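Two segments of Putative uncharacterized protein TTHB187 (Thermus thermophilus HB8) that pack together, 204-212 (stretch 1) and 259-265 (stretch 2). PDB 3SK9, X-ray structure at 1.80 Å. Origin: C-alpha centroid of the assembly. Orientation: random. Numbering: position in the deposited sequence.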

ATOM      1  N   ALA A 204      -8.553  -3.052   5.380  1.00 15.46           N
ATOM      2  CA  ALA A 204      -8.910  -1.909   6.234  1.00 18.00           C
ATOM      3  C   ALA A 204      -7.641  -1.092   6.550  1.00 17.52           C
ATOM      4  O   ALA A 204      -7.672   0.149   6.606  1.00 17.06           O
ATOM      5  N   LEU A 205      -6.528  -1.790   6.776  1.00 14.55           N
ATOM      6  CA  LEU A 205      -5.286  -1.081   7.132  1.00 17.73           C
ATOM      7  C   LEU A 205      -4.855  -0.214   5.960  1.00 21.50           C
ATOM      8  O   LEU A 205      -4.445   0.932   6.154  1.00 17.82           O
ATOM      9  N   ALA A 206      -4.942  -0.757   4.742  1.00 16.50           N
ATOM     10  CA  ALA A 206      -4.502  -0.006   3.554  1.00 18.10           C
ATOM     11  C   ALA A 206      -5.405   1.203   3.305  1.00 21.93           C
ATOM     12  O   ALA A 206      -4.898   2.283   2.986  1.00 18.69           O
ATOM     13  N   SER A 207      -6.718   1.038   3.509  1.00 19.74           N
ATOM     14  CA  SER A 207      -7.648   2.151   3.396  1.00 18.47           C
ATOM     15  C   SER A 207      -7.287   3.335   4.348  1.00 22.56           C
ATOM     16  O   SER A 207      -7.178   4.525   3.948  1.00 20.02           O
ATOM     17  N   PHE A 208      -7.066   3.006   5.595  1.00 15.56           N
ATOM     18  CA  PHE A 208      -6.628   4.017   6.561  1.00 19.36           C
ATOM     19  C   PHE A 208      -5.237   4.593   6.249  1.00 16.89           C
ATOM     20  O   PHE A 208      -5.034   5.814   6.260  1.00 18.42           O
ATOM     21  N   ALA A 209      -4.256   3.742   5.997  1.00 14.42           N
ATOM     22  CA  ALA A 209      -2.881   4.284   5.814  1.00 16.50           C
ATOM     23  C   ALA A 209      -2.769   5.142   4.573  1.00 16.89           C
ATOM     24  O   ALA A 209      -2.056   6.160   4.571  1.00 17.00           O
ATOM     25  N   ASP A 210      -3.431   4.744   3.498  1.00 17.81           N
ATOM     26  CA  ASP A 210      -3.384   5.546   2.243  1.00 16.87           C
ATOM     27  C   ASP A 210      -4.027   6.922   2.495  1.00 17.34           C
ATOM     28  O   ASP A 210      -3.506   7.955   2.041  1.00 19.71           O
ATOM     29  N   TRP A 211      -5.127   6.923   3.231  1.00 17.39           N
ATOM     30  CA  TRP A 211      -5.797   8.188   3.602  1.00 17.30           C
ATOM     31  C   TRP A 211      -4.849   9.113   4.379  1.00 18.21           C
ATOM     32  O   TRP A 211      -4.676  10.293   4.010  1.00 16.76           O
ATOM     33  N   VAL A 212      -4.241   8.598   5.448  1.00 15.81           N
ATOM     34  CA  VAL A 212      -3.318   9.432   6.271  1.00 17.22           C
ATOM     35  C   VAL A 212      -2.209   9.976   5.339  1.00 19.95           C
ATOM     36  O   VAL A 212      -1.951  11.188   5.297  1.00 21.20           O
ATOM     37  N   GLY A 259     -11.037  -7.137  13.971  1.00 23.03           N
ATOM     38  CA  GLY A 259     -10.081  -7.315  15.054  1.00 18.62           C
ATOM     39  C   GLY A 259      -8.954  -6.301  15.160  1.00 22.89           C
ATOM     40  O   GLY A 259      -7.976  -6.552  15.898  1.00 24.17           O
ATOM     41  N   GLU A 260      -9.069  -5.167  14.468  1.00 19.24           N
ATOM     42  CA  GLU A 260      -8.103  -4.056  14.611  1.00 18.71           C
ATOM     43  C   GLU A 260      -8.886  -2.763  14.774  1.00 20.40           C
ATOM     44  O   GLU A 260     -10.130  -2.730  14.582  1.00 21.35           O
ATOM     45  N   LEU A 261      -8.187  -1.711  15.177  1.00 16.94           N
ATOM     46  CA  LEU A 261      -8.842  -0.471  15.592  1.00 15.81           C
ATOM     47  C   LEU A 261      -8.271   0.729  14.856  1.00 17.71           C
ATOM     48  O   LEU A 261      -7.044   0.812  14.631  1.00 21.51           O
ATOM     49  N   PHE A 262      -9.140   1.694  14.567  1.00 19.75           N
ATOM     50  CA  PHE A 262      -8.720   2.964  13.982  1.00 21.86           C
ATOM     51  C   PHE A 262      -9.498   4.088  14.656  1.00 23.34           C
ATOM     52  O   PHE A 262     -10.605   3.863  15.103  1.00 24.31           O
ATOM     53  N   PRO A 263      -8.944   5.301  14.681  1.00 25.05           N
ATOM     54  CA  PRO A 263      -9.779   6.448  15.089  1.00 23.09           C
ATOM     55  C   PRO A 263     -10.976   6.688  14.128  1.00 27.30           C
ATOM     56  O   PRO A 263     -10.848   6.603  12.879  1.00 26.63           O
ATOM     57  N   TYR A 264     -12.147   6.918  14.723  1.00 31.57           N
ATOM     58  CA  TYR A 264     -13.316   7.407  13.987  1.00 32.22           C
ATOM     59  C   TYR A 264     -13.275   8.935  13.998  1.00 31.88           C
ATOM     60  O   TYR A 264     -13.403   9.588  15.049  1.00 29.01           O
ATOM     61  N   ILE A 265     -13.076   9.492  12.808  1.00 37.74           N
ATOM     62  CA  ILE A 265     -12.825  10.921  12.623  1.00 52.39           C
ATOM     63  C   ILE A 265     -14.129  11.649  12.284  1.00 62.01           C
ATOM     64  O   ILE A 265     -15.165  11.035  12.000  1.00 63.95           O
ATOM     65  OXT ILE A 265     -14.182  12.876  12.296  1.00 63.67           O
TER

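This is a small, largely apolar helix-to-strand contact, centred on two phenylalanines and held without a single hydrogen bond between the stretches. Helix 204-212 lies over the strand that begins at E260, with axes 10.1 Å apart at closest approach and N-to-C directions 32° apart. The contact buries 336 Å², both sides summed.

On the helix, A204, F208 and W211 point toward the strand, about one turn apart. On the other stretch, the alternation of the strand brings E260 and F262 toward the helix, while L261 between them stays out of reach. I265, the C-terminal residue, also points inward.

F262 has the largest covered area. Its chi1 is m, and its ring reaches three helix residues. F262 CD1 sits over one face of the F208 ring, 3.6 Å from F208 CG. The two ring planes meet at 37° with centroids 5.0 Å apart, an oblique pairing. F262 CE2 lies 3.9 Å from A204 CB, and F262 CZ is 3.8 Å from A204 O, so the ring meets the helix backbone as well as the methyl group. L205, chi1 t and chi2 p, points sideways, yet its CD1 comes within 4.2 Å of F262 CE1.

F208, chi1 t, also meets P263: F208 CE1 to P263 CG is 3.9 Å. Further along, W211, chi1 t, packs against I265, m at both chi angles, with W211 CH2 3.9 Å from I265 CG1. Both residues are exposed in the assembly, and each touches a crystal neighbour.

E260 is the polar element. With chi1 p and chi2 t, it brings OE2 to 3.3 Å from A204 CB and 3.6 Å from L205 N. Neither approach is a hydrogen bond. E260 OE1 is hydrogen-bonded elsewhere in the structure.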

ATOM      1  CB  ALA A 204      -9.575  -2.429   7.531  1.00 16.81           C
ATOM      2  CB  LEU A 205      -4.176  -2.080   7.473  1.00 15.11           C
ATOM      3  CG  LEU A 205      -2.808  -1.466   7.849  1.00 14.93           C
ATOM      4  CD1 LEU A 205      -2.916  -0.626   9.101  1.00 19.17           C
ATOM      5  CD2 LEU A 205      -1.761  -2.645   8.029  1.00 15.83           C
ATOM      6  CB  ALA A 206      -4.427  -0.887   2.321  1.00 19.18           C
ATOM      7  CB  SER A 207      -9.063   1.672   3.662  1.00 24.84           C
ATOM      8  OG  SER A 207      -9.922   2.762   3.779  1.00 26.92           O
ATOM      9  CB  PHE A 208      -6.639   3.425   7.969  1.00 16.12           C
ATOM     10  CG  PHE A 208      -6.143   4.371   9.034  1.00 18.12           C
ATOM     11  CD1 PHE A 208      -6.951   5.420   9.483  1.00 20.56           C
ATOM     12  CD2 PHE A 208      -4.882   4.193   9.616  1.00 22.15           C
ATOM     13  CE1 PHE A 208      -6.512   6.295  10.501  1.00 23.84           C
ATOM     14  CE2 PHE A 208      -4.419   5.090  10.642  1.00 19.11           C
ATOM     15  CZ  PHE A 208      -5.257   6.119  11.076  1.00 20.65           C
ATOM     16  CB  ALA A 209      -1.832   3.116   5.769  1.00 16.61           C
ATOM     17  CB  ASP A 210      -4.133   4.849   1.093  1.00 21.27           C
ATOM     18  CG  ASP A 210      -4.130   5.695  -0.205  1.00 37.66           C
ATOM     19  OD1 ASP A 210      -3.072   5.780  -0.848  1.00 30.64           O
ATOM     20  OD2 ASP A 210      -5.175   6.289  -0.548  1.00 32.91           O
ATOM     21  CB  TRP A 211      -7.040   7.897   4.420  1.00 15.52           C
ATOM     22  CG  TRP A 211      -7.721   9.140   4.916  1.00 15.82           C
ATOM     23  CD1 TRP A 211      -8.425  10.033   4.157  1.00 19.58           C
ATOM     24  CD2 TRP A 211      -7.809   9.578   6.248  1.00 17.88           C
ATOM     25  NE1 TRP A 211      -8.922  11.022   4.944  1.00 20.96           N
ATOM     26  CE2 TRP A 211      -8.579  10.766   6.241  1.00 20.25           C
ATOM     27  CE3 TRP A 211      -7.337   9.069   7.475  1.00 19.42           C
ATOM     28  CZ2 TRP A 211      -8.876  11.467   7.397  1.00 21.64           C
ATOM     29  CZ3 TRP A 211      -7.611   9.770   8.625  1.00 28.72           C
ATOM     30  CH2 TRP A 211      -8.370  10.973   8.585  1.00 23.53           C
ATOM     31  CB  VAL A 212      -2.657   8.619   7.385  1.00 16.68           C
ATOM     32  CG1 VAL A 212      -1.587   9.457   8.139  1.00 16.26           C
ATOM     33  CG2 VAL A 212      -3.685   8.167   8.374  1.00 17.90           C
ATOM     34  CB  GLU A 260      -7.128  -3.967  13.406  1.00 21.37           C
ATOM     35  CG  GLU A 260      -7.818  -3.685  12.061  1.00 16.88           C
ATOM     36  CD  GLU A 260      -6.950  -4.020  10.826  1.00 26.02           C
ATOM     37  OE1 GLU A 260      -5.794  -4.449  10.976  1.00 23.14           O
ATOM     38  OE2 GLU A 260      -7.403  -3.825   9.664  1.00 20.39           O
ATOM     39  CB  LEU A 261      -8.612  -0.231  17.120  1.00 17.27           C
ATOM     40  CG  LEU A 261      -9.154  -1.334  18.023  1.00 20.11           C
ATOM     41  CD1 LEU A 261      -8.620  -1.233  19.504  1.00 23.55           C
ATOM     42  CD2 LEU A 261     -10.696  -1.346  18.011  1.00 27.20           C
ATOM     43  CB  PHE A 262      -9.065   2.981  12.461  1.00 22.23           C
ATOM     44  CG  PHE A 262      -8.424   1.840  11.687  1.00 23.95           C
ATOM     45  CD1 PHE A 262      -7.080   1.855  11.387  1.00 23.39           C
ATOM     46  CD2 PHE A 262      -9.177   0.748  11.286  1.00 27.19           C
ATOM     47  CE1 PHE A 262      -6.490   0.804  10.696  1.00 23.86           C
ATOM     48  CE2 PHE A 262      -8.569  -0.299  10.591  1.00 21.48           C
ATOM     49  CZ  PHE A 262      -7.241  -0.264  10.315  1.00 20.28           C
ATOM     50  CB  PRO A 263      -8.803   7.629  15.055  1.00 24.67           C
ATOM     51  CG  PRO A 263      -7.769   7.228  14.024  1.00 32.22           C
ATOM     52  CD  PRO A 263      -7.623   5.725  14.178  1.00 28.72           C
ATOM     53  CB  TYR A 264     -14.605   6.857  14.606  1.00 36.39           C
ATOM     54  CG  TYR A 264     -15.881   7.435  14.025  1.00 26.63           C
ATOM     55  CD1 TYR A 264     -16.371   7.004  12.794  1.00 38.35           C
ATOM     56  CD2 TYR A 264     -16.573   8.439  14.697  1.00 33.59           C
ATOM     57  CE1 TYR A 264     -17.536   7.553  12.259  1.00 42.54           C
ATOM     58  CE2 TYR A 264     -17.740   8.985  14.179  1.00 36.99           C
ATOM     59  CZ  TYR A 264     -18.215   8.542  12.960  1.00 42.10           C
ATOM     60  OH  TYR A 264     -19.386   9.090  12.469  1.00 41.40           O
ATOM     61  CB  ILE A 265     -11.772  11.155  11.488  1.00 38.65           C
ATOM     62  CG1 ILE A 265     -10.508  10.344  11.764  1.00 48.77           C
ATOM     63  CG2 ILE A 265     -11.419  12.638  11.335  1.00 42.29           C
ATOM     64  CD1 ILE A 265      -9.674  10.878  12.921  1.00 51.12           C
TER